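Local structure of five-membered-cyclitol-phosphate synthase (6K96) at residues 4-16 against 54-67. The protein belongs to the myo-inositol-1-phosphate synthase family and binds nicotinamide-adenine-dinucleotide, with a sodium ion beside it, on a Rossmann-type domain. Sequence-based numbering, arbitrary orientation.
With NA (sodium ion), chain H; NAD (nicotinamide-adenine-dinucleotide), chain G.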
ATOM      1  N   SER B   4      21.085  36.401  16.790  1.00 58.27           N
ATOM      2  CA  SER B   4      21.375  35.081  16.176  1.00 59.28           C
ATOM      3  C   SER B   4      22.093  34.179  17.194  1.00 57.86           C
ATOM      4  O   SER B   4      22.958  34.693  17.935  1.00 59.56           O
ATOM      5  CB  SER B   4      22.160  35.296  14.900  1.00 60.88           C
ATOM      6  OG  SER B   4      22.241  34.113  14.122  1.00 63.91           O
ATOM      7  N   ILE B   5      21.721  32.896  17.250  1.00 55.35           N
ATOM      8  CA  ILE B   5      22.416  31.837  18.049  1.00 55.33           C
ATOM      9  C   ILE B   5      23.792  31.530  17.444  1.00 55.31           C
ATOM     10  O   ILE B   5      23.849  31.118  16.270  1.00 56.20           O
ATOM     11  CB  ILE B   5      21.642  30.510  18.094  1.00 54.18           C
ATOM     12  CG1 ILE B   5      20.242  30.612  18.704  1.00 55.20           C
ATOM     13  CG2 ILE B   5      22.489  29.485  18.813  1.00 54.22           C
ATOM     14  CD1 ILE B   5      19.393  29.354  18.466  1.00 53.76           C
ATOM     15  N   ARG B   6      24.847  31.642  18.245  1.00 53.94           N
ATOM     16  CA  ARG B   6      26.213  31.197  17.890  1.00 54.13           C
ATOM     17  C   ARG B   6      26.318  29.695  18.256  1.00 52.69           C
ATOM     18  O   ARG B   6      26.375  29.331  19.473  1.00 52.86           O
ATOM     19  CB  ARG B   6      27.229  32.142  18.555  1.00 55.72           C
ATOM     20  CG  ARG B   6      27.095  33.607  18.148  1.00 55.78           C
ATOM     21  CD  ARG B   6      27.847  34.599  19.026  1.00 56.83           C
ATOM     22  NE  ARG B   6      27.381  34.629  20.417  1.00 57.84           N
ATOM     23  CZ  ARG B   6      26.468  35.454  20.962  1.00 59.54           C
ATOM     24  NH1 ARG B   6      25.835  36.367  20.237  1.00 61.64           N
ATOM     25  NH2 ARG B   6      26.161  35.342  22.248  1.00 58.30           N
ATOM     26  N   LEU B   7      26.298  28.831  17.238  1.00 48.53           N
ATOM     27  CA  LEU B   7      25.954  27.402  17.403  1.00 46.62           C
ATOM     28  C   LEU B   7      27.159  26.549  17.020  1.00 44.75           C
ATOM     29  O   LEU B   7      27.706  26.732  15.932  1.00 42.34           O
ATOM     30  CB  LEU B   7      24.716  27.057  16.567  1.00 46.98           C
ATOM     31  CG  LEU B   7      24.237  25.605  16.664  1.00 45.92           C
ATOM     32  CD1 LEU B   7      23.569  25.331  17.997  1.00 45.82           C
ATOM     33  CD2 LEU B   7      23.303  25.271  15.512  1.00 45.24           C
ATOM     34  N   ALA B   8      27.554  25.679  17.951  1.00 44.53           N
ATOM     35  CA  ALA B   8      28.729  24.793  17.841  1.00 44.13           C
ATOM     36  C   ALA B   8      28.204  23.375  17.633  1.00 43.00           C
ATOM     37  O   ALA B   8      27.099  23.080  18.146  1.00 41.53           O
ATOM     38  CB  ALA B   8      29.594  24.900  19.062  1.00 44.46           C
ATOM     39  N   VAL B   9      28.963  22.545  16.922  1.00 41.38           N
ATOM     40  CA  VAL B   9      28.453  21.254  16.404  1.00 40.52           C
ATOM     41  C   VAL B   9      29.492  20.194  16.703  1.00 40.21           C
ATOM     42  O   VAL B   9      30.632  20.313  16.257  1.00 41.03           O
ATOM     43  CB  VAL B   9      28.158  21.388  14.899  1.00 41.16           C
ATOM     44  CG1 VAL B   9      28.315  20.072  14.155  1.00 40.71           C
ATOM     45  CG2 VAL B   9      26.783  22.036  14.646  1.00 40.64           C
ATOM     46  N   ALA B  10      29.113  19.176  17.439  1.00 39.22           N
ATOM     47  CA  ALA B  10      29.973  18.000  17.608  1.00 39.02           C
ATOM     48  C   ALA B  10      29.351  16.948  16.705  1.00 37.99           C
ATOM     49  O   ALA B  10      28.305  16.434  17.043  1.00 37.97           O
ATOM     50  CB  ALA B  10      30.059  17.604  19.073  1.00 38.72           C
ATOM     51  N   GLY B  11      29.957  16.739  15.545  1.00 38.26           N
ATOM     52  CA  GLY B  11      29.492  15.807  14.502  1.00 37.52           C
ATOM     53  C   GLY B  11      28.781  16.559  13.379  1.00 36.79           C
ATOM     54  O   GLY B  11      27.687  17.085  13.629  1.00 36.22           O
ATOM     55  N   VAL B  12      29.376  16.576  12.192  1.00 36.40           N
ATOM     56  CA  VAL B  12      28.817  17.244  10.991  1.00 36.10           C
ATOM     57  C   VAL B  12      28.201  16.196  10.069  1.00 35.02           C
ATOM     58  O   VAL B  12      28.758  15.932   9.000  1.00 35.03           O
ATOM     59  CB  VAL B  12      29.889  18.075  10.287  1.00 36.60           C
ATOM     60  CG1 VAL B  12      29.261  18.955   9.196  1.00 36.28           C
ATOM     61  CG2 VAL B  12      30.660  18.865  11.324  1.00 36.28           C
ATOM     62  N   GLY B  13      27.078  15.654  10.513  1.00 34.30           N
ATOM     63  CA  GLY B  13      26.348  14.593   9.808  1.00 33.79           C
ATOM     64  C   GLY B  13      25.180  15.097   8.969  1.00 33.16           C
ATOM     65  O   GLY B  13      25.084  16.289   8.611  1.00 31.43           O
ATOM     66  N   ASN B  14      24.354  14.131   8.577  1.00 33.32           N
ATOM     67  CA  ASN B  14      23.063  14.383   7.889  1.00 32.54           C
ATOM     68  C   ASN B  14      22.283  15.438   8.686  1.00 31.79           C
ATOM     69  O   ASN B  14      21.841  16.403   8.061  1.00 32.25           O
ATOM     70  CB  ASN B  14      22.370  13.061   7.614  1.00 32.02           C
ATOM     71  CG  ASN B  14      23.020  12.358   6.457  1.00 32.21           C
ATOM     72  OD1 ASN B  14      23.636  13.016   5.622  1.00 33.30           O
ATOM     73  ND2 ASN B  14      22.868  11.053   6.379  1.00 31.36           N
ATOM     74  N   ASN B  15      22.235  15.339  10.018  1.00 30.70           N
ATOM     75  CA  ASN B  15      21.408  16.254  10.857  1.00 29.73           C
ATOM     76  C   ASN B  15      21.825  17.728  10.623  1.00 30.65           C
ATOM     77  O   ASN B  15      20.933  18.655  10.650  1.00 32.00           O
ATOM     78  CB  ASN B  15      21.419  15.833  12.317  1.00 28.72           C
ATOM     79  CG  ASN B  15      20.721  14.519  12.632  1.00 27.94           C
ATOM     80  OD1 ASN B  15      20.251  13.802  11.737  1.00 27.24           O
ATOM     81  ND2 ASN B  15      20.650  14.183  13.924  1.00 26.88           N
ATOM     82  N   ILE B  16      23.102  18.004  10.434  1.00 31.44           N
ATOM     83  CA  ILE B  16      23.636  19.396  10.350  1.00 32.12           C
ATOM     84  C   ILE B  16      23.562  19.837   8.894  1.00 32.44           C
ATOM     85  O   ILE B  16      23.389  21.024   8.644  1.00 32.63           O
ATOM     86  CB  ILE B  16      25.081  19.509  10.856  1.00 32.86           C
ATOM     87  CG1 ILE B  16      25.269  18.894  12.241  1.00 33.21           C
ATOM     88  CG2 ILE B  16      25.531  20.963  10.810  1.00 33.43           C
ATOM     89  CD1 ILE B  16      24.379  19.509  13.278  1.00 33.62           C
ATOM     90  N   ASP B  54      17.756  32.081  12.520  1.00 51.68           N
ATOM     91  CA  ASP B  54      18.617  32.979  13.334  1.00 52.82           C
ATOM     92  C   ASP B  54      19.733  32.146  13.969  1.00 53.99           C
ATOM     93  O   ASP B  54      19.738  31.969  15.213  1.00 54.66           O
ATOM     94  CB  ASP B  54      17.762  33.774  14.326  1.00 53.48           C
ATOM     95  CG  ASP B  54      16.862  34.811  13.642  1.00 53.86           C
ATOM     96  OD1 ASP B  54      17.258  35.292  12.568  1.00 55.67           O
ATOM     97  OD2 ASP B  54      15.762  35.122  14.170  1.00 51.64           O
ATOM     98  N   LEU B  55      20.631  31.682  13.098  1.00 53.46           N
ATOM     99  CA  LEU B  55      21.644  30.614  13.306  1.00 52.25           C
ATOM    100  C   LEU B  55      22.978  31.065  12.702  1.00 51.45           C
ATOM    101  O   LEU B  55      23.057  31.276  11.463  1.00 49.60           O
ATOM    102  CB  LEU B  55      21.165  29.343  12.589  1.00 52.41           C
ATOM    103  CG  LEU B  55      21.148  28.047  13.381  1.00 51.54           C
ATOM    104  CD1 LEU B  55      20.576  28.262  14.763  1.00 53.19           C
ATOM    105  CD2 LEU B  55      20.318  27.014  12.652  1.00 52.11           C
ATOM    106  N   THR B  56      24.010  31.151  13.529  1.00 49.89           N
ATOM    107  CA  THR B  56      25.395  31.376  13.051  1.00 49.83           C
ATOM    108  C   THR B  56      26.223  30.175  13.500  1.00 49.77           C
ATOM    109  O   THR B  56      26.345  29.962  14.678  1.00 50.30           O
ATOM    110  CB  THR B  56      25.934  32.728  13.531  1.00 50.42           C
ATOM    111  OG1 THR B  56      24.924  33.424  14.260  1.00 51.28           O
ATOM    112  CG2 THR B  56      26.394  33.616  12.391  1.00 51.29           C
ATOM    113  N   PHE B  57      26.680  29.349  12.579  1.00 49.63           N
ATOM    114  CA  PHE B  57      27.579  28.231  12.898  1.00 48.22           C
ATOM    115  C   PHE B  57      28.953  28.841  13.149  1.00 50.33           C
ATOM    116  O   PHE B  57      29.433  29.575  12.275  1.00 51.36           O
ATOM    117  CB  PHE B  57      27.568  27.240  11.741  1.00 48.63           C
ATOM    118  CG  PHE B  57      26.257  26.512  11.603  1.00 48.02           C
ATOM    119  CD1 PHE B  57      25.180  27.110  10.965  1.00 47.23           C
ATOM    120  CD2 PHE B  57      26.082  25.255  12.169  1.00 47.15           C
ATOM    121  CE1 PHE B  57      23.957  26.472  10.892  1.00 46.08           C
ATOM    122  CE2 PHE B  57      24.876  24.592  12.037  1.00 46.86           C
ATOM    123  CZ  PHE B  57      23.816  25.206  11.404  1.00 46.29           C
ATOM    124  N   VAL B  58      29.576  28.560  14.296  1.00 50.81           N
ATOM    125  CA  VAL B  58      30.834  29.256  14.705  1.00 50.27           C
ATOM    126  C   VAL B  58      31.946  28.217  14.866  1.00 50.71           C
ATOM    127  O   VAL B  58      33.154  28.572  14.809  1.00 50.85           O
ATOM    128  CB  VAL B  58      30.599  30.079  15.980  1.00 51.21           C
ATOM    129  CG1 VAL B  58      29.658  31.250  15.685  1.00 51.55           C
ATOM    130  CG2 VAL B  58      30.066  29.234  17.144  1.00 51.18           C
ATOM    131  N   ALA B  59      31.548  26.952  14.988  1.00 49.65           N
ATOM    132  CA  ALA B  59      32.442  25.871  15.449  1.00 47.97           C
ATOM    133  C   ALA B  59      31.882  24.526  15.003  1.00 44.42           C
ATOM    134  O   ALA B  59      30.659  24.331  15.064  1.00 42.37           O
ATOM    135  CB  ALA B  59      32.595  25.979  16.953  1.00 47.76           C
ATOM    136  N   ALA B  60      32.782  23.632  14.641  1.00 43.93           N
ATOM    137  CA  ALA B  60      32.447  22.295  14.134  1.00 44.31           C
ATOM    138  C   ALA B  60      33.602  21.348  14.441  1.00 45.39           C
ATOM    139  O   ALA B  60      34.776  21.733  14.207  1.00 46.60           O
ATOM    140  CB  ALA B  60      32.162  22.358  12.651  1.00 44.18           C
ATOM    141  N   PHE B  61      33.240  20.148  14.910  1.00 45.08           N
ATOM    142  CA  PHE B  61      34.158  19.080  15.358  1.00 44.03           C
ATOM    143  C   PHE B  61      33.739  17.744  14.729  1.00 44.77           C
ATOM    144  O   PHE B  61      32.569  17.328  14.891  1.00 44.29           O
ATOM    145  CB  PHE B  61      34.124  19.062  16.883  1.00 43.23           C
ATOM    146  CG  PHE B  61      34.456  20.389  17.519  1.00 42.29           C
ATOM    147  CD1 PHE B  61      35.748  20.887  17.504  1.00 42.63           C
ATOM    148  CD2 PHE B  61      33.486  21.124  18.167  1.00 41.47           C
ATOM    149  CE1 PHE B  61      36.043  22.110  18.087  1.00 42.82           C
ATOM    150  CE2 PHE B  61      33.785  22.344  18.746  1.00 41.69           C
ATOM    151  CZ  PHE B  61      35.057  22.840  18.705  1.00 41.98           C
ATOM    152  N   ASP B  62      34.672  17.075  14.044  1.00 45.40           N
ATOM    153  CA  ASP B  62      34.481  15.757  13.372  1.00 44.61           C
ATOM    154  C   ASP B  62      35.801  14.974  13.419  1.00 45.84           C
ATOM    155  O   ASP B  62      36.817  15.555  13.910  1.00 46.14           O
ATOM    156  CB  ASP B  62      34.036  15.940  11.916  1.00 43.67           C
ATOM    157  CG  ASP B  62      32.941  14.976  11.488  1.00 43.57           C
ATOM    158  OD1 ASP B  62      33.268  13.804  11.189  1.00 42.17           O
ATOM    159  OD2 ASP B  62      31.750  15.403  11.470  1.00 43.60           O
ATOM    160  N   LEU B  63      35.790  13.725  12.925  1.00 46.40           N
ATOM    161  CA  LEU B  63      36.982  12.820  12.837  1.00 47.51           C
ATOM    162  C   LEU B  63      37.166  12.332  11.406  1.00 48.29           C
ATOM    163  O   LEU B  63      38.265  11.836  11.125  1.00 49.99           O
ATOM    164  CB  LEU B  63      36.880  11.572  13.741  1.00 46.79           C
ATOM    165  CG  LEU B  63      36.849  11.750  15.266  1.00 46.24           C
ATOM    166  CD1 LEU B  63      36.870  10.400  15.949  1.00 46.14           C
ATOM    167  CD2 LEU B  63      37.963  12.624  15.798  1.00 45.87           C
ATOM    168  N   HIS B  64      36.137  12.372  10.564  1.00 49.53           N
ATOM    169  CA  HIS B  64      36.211  11.857   9.166  1.00 51.21           C
ATOM    170  C   HIS B  64      37.132  12.750   8.324  1.00 53.04           C
ATOM    171  O   HIS B  64      37.001  13.986   8.289  1.00 51.96           O
ATOM    172  CB  HIS B  64      34.819  11.736   8.547  1.00 50.37           C
ATOM    173  CG  HIS B  64      34.760  10.845   7.355  1.00 50.75           C
ATOM    174  ND1 HIS B  64      35.315  11.181   6.133  1.00 51.60           N
ATOM    175  CD2 HIS B  64      34.142   9.656   7.177  1.00 50.66           C
ATOM    176  CE1 HIS B  64      35.112  10.201   5.273  1.00 52.79           C
ATOM    177  NE2 HIS B  64      34.390   9.250   5.889  1.00 52.78           N
ATOM    178  N   PRO B  65      38.104  12.124   7.622  1.00 53.87           N
ATOM    179  CA  PRO B  65      39.061  12.847   6.765  1.00 55.36           C
ATOM    180  C   PRO B  65      38.495  13.812   5.688  1.00 54.77           C
ATOM    181  O   PRO B  65      39.172  14.797   5.368  1.00 56.75           O
ATOM    182  CB  PRO B  65      39.824  11.708   6.049  1.00 54.84           C
ATOM    183  CG  PRO B  65      39.648  10.494   6.937  1.00 53.92           C
ATOM    184  CD  PRO B  65      38.320  10.671   7.638  1.00 52.82           C
ATOM    185  N   ASN B  66      37.315  13.530   5.130  1.00 53.76           N
ATOM    186  CA  ASN B  66      36.579  14.426   4.184  1.00 53.46           C
ATOM    187  C   ASN B  66      36.048  15.696   4.880  1.00 53.41           C
ATOM    188  O   ASN B  66      35.814  16.723   4.170  1.00 50.51           O
ATOM    189  CB  ASN B  66      35.403  13.694   3.554  1.00 52.77           C
ATOM    190  CG  ASN B  66      35.854  12.543   2.692  1.00 53.74           C
ATOM    191  OD1 ASN B  66      37.044  12.426   2.383  1.00 56.81           O
ATOM    192  ND2 ASN B  66      34.909  11.701   2.313  1.00 51.30           N
ATOM    193  N   LYS B  67      35.908  15.652   6.217  1.00 54.07           N
ATOM    194  CA  LYS B  67      35.286  16.741   7.012  1.00 55.13           C
ATOM    195  C   LYS B  67      36.331  17.553   7.787  1.00 55.40           C
ATOM    196  O   LYS B  67      36.088  18.758   7.942  1.00 58.91           O
ATOM    197  CB  LYS B  67      34.195  16.158   7.912  1.00 54.71           C
ATOM    198  CG  LYS B  67      33.177  15.298   7.168  1.00 54.79           C
ATOM    199  CD  LYS B  67      31.773  15.301   7.776  1.00 54.93           C
ATOM    200  CE  LYS B  67      30.850  14.250   7.195  1.00 53.76           C
ATOM    201  NZ  LYS B  67      29.847  13.807   8.177  1.00 52.30           N
TER
HETATM  202 NA    NA H 401      19.876  11.639  10.715  1.00 27.09          NA
HETATM  203  PA  NAD G 400      25.577  11.053  10.928  1.00 29.78           P
HETATM  204  O1A NAD G 400      26.121   9.677  10.921  1.00 29.76           O
HETATM  205  O2A NAD G 400      25.140  11.585   9.591  1.00 30.34           O
HETATM  206  O5B NAD G 400      26.474  12.116  11.672  1.00 30.93           O
HETATM  207  C5B NAD G 400      27.502  11.553  12.520  1.00 33.59           C
HETATM  208  C4B NAD G 400      28.731  12.419  12.440  1.00 35.21           C
HETATM  209  O4B NAD G 400      29.594  12.286  13.619  1.00 36.59           O
HETATM  210  C3B NAD G 400      29.625  12.079  11.243  1.00 36.05           C
HETATM  211  O3B NAD G 400      30.050  13.296  10.641  1.00 36.05           O
HETATM  212  C2B NAD G 400      30.805  11.382  11.915  1.00 37.11           C
HETATM  213  O2B NAD G 400      31.825  11.416  10.958  1.00 37.92           O
HETATM  214  C1B NAD G 400      30.934  12.284  13.147  1.00 37.63           C
HETATM  215  N9A NAD G 400      31.781  11.830  14.232  1.00 39.08           N
HETATM  216  C8A NAD G 400      32.015  10.510  14.531  1.00 40.23           C
HETATM  217  N7A NAD G 400      32.736  10.348  15.617  1.00 41.35           N
HETATM  218  C5A NAD G 400      32.969  11.636  16.085  1.00 40.54           C
HETATM  219  C6A NAD G 400      33.673  12.109  17.211  1.00 41.38           C
HETATM  220  N6A NAD G 400      34.251  11.298  18.091  1.00 40.98           N
HETATM  221  N1A NAD G 400      33.691  13.452  17.431  1.00 42.21           N
HETATM  222  C2A NAD G 400      33.090  14.241  16.519  1.00 41.28           C
HETATM  223  N3A NAD G 400      32.419  13.902  15.421  1.00 40.11           N
HETATM  224  C4A NAD G 400      32.377  12.567  15.250  1.00 40.05           C
HETATM  225  O3  NAD G 400      24.319  11.053  11.895  1.00 28.66           O
HETATM  226  PN  NAD G 400      22.967  11.920  11.815  1.00 27.10           P
HETATM  227  O1N NAD G 400      23.353  13.346  11.726  1.00 27.10           O
HETATM  228  O2N NAD G 400      22.151  11.205  10.782  1.00 27.21           O
HETATM  229  O5D NAD G 400      22.362  11.647  13.285  1.00 27.40           O
HETATM  230  C5D NAD G 400      23.175  12.082  14.452  1.00 27.59           C
HETATM  231  C4D NAD G 400      22.641  11.441  15.699  1.00 27.48           C
HETATM  232  O4D NAD G 400      21.293  11.879  15.987  1.00 26.98           O
HETATM  233  C3D NAD G 400      22.591   9.909  15.609  1.00 27.60           C
HETATM  234  O3D NAD G 400      22.937   9.403  16.880  1.00 28.24           O
HETATM  235  C2D NAD G 400      21.102   9.628  15.427  1.00 27.35           C
HETATM  236  O2D NAD G 400      20.621   8.400  15.938  1.00 27.16           O
HETATM  237  C1D NAD G 400      20.490  10.730  16.290  1.00 27.20           C
HETATM  238  N1N NAD G 400      19.044  10.891  15.949  1.00 26.92           N
HETATM  239  C2N NAD G 400      18.663  11.040  14.573  1.00 26.96           C
HETATM  240  C3N NAD G 400      17.335  11.002  14.182  1.00 26.33           C
HETATM  241  C7N NAD G 400      17.013  11.207  12.713  1.00 26.37           C
HETATM  242  O7N NAD G 400      17.904  11.522  11.934  1.00 26.14           O
HETATM  243  N7N NAD G 400      15.757  11.023  12.314  1.00 26.09           N
HETATM  244  C4N NAD G 400      16.381  10.775  15.173  1.00 26.22           C
HETATM  245  C5N NAD G 400      16.744  10.810  16.513  1.00 26.46           C
HETATM  246  C6N NAD G 400      18.078  10.782  16.877  1.00 26.73           C
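Strands 5-10 and 55-62 pair in parallel from Ile5 with Leu55 to Ala10 with Phe61, their axes 41° apart, with backbone bonds such as Leu7 N to Thr56 O (2.8 Å) and Gly11 N to Phe61 O (2.8 Å). Val58 is the extra residue of a beta bulge, which shifts the pairing by one (Leu7 with Phe57, then Val9 with Ala60); Val58 CG1 lies against Arg6 CB, while Arg6 bends away and gives NE to the backbone O of Lys124. The Ser4 and Thr56 hydroxyls, OG and OG1, bond at 2.8 Å.

Branched and aromatic side chains fill the face under helix 14-31. A chi1 of -179° swings the Leu7 branch alongside Phe57 and brings CD2 within 3.9 Å of the ring's CE2; Val9 CG2 meets the edge of that ring, and Ile16 CG2 approaches it obliquely from the helix.

This is the first beta-alpha-beta unit of a Rossmann fold, with a glycine-rich turn, Gly11-Val12-Gly13, between strand and helix. At the positive phi of Gly11 (101°) a CB would jam against the preceding carbonyl O and crowd the dinucleotide's O4B; Gly13, lacking a CB, admits O5B. The helix start offers Asn14 N and Asn15 N to phosphate oxygens O2A and O1N, and Asn15 OD1 binds sodium at 2.4 Å, a site shared with Ser293.

Asp62, ending the second strand, suits a ribose diol: OD1 accepts from O2B and OD2 from O3B of nicotinamide-adenine-dinucleotide, each at 2.8 Å. Val12 N reaches Asp62 OD2 (2.7 Å), while Leu63 N and His64 N grip OD1 from its anti side, the latter closing an Asx turn.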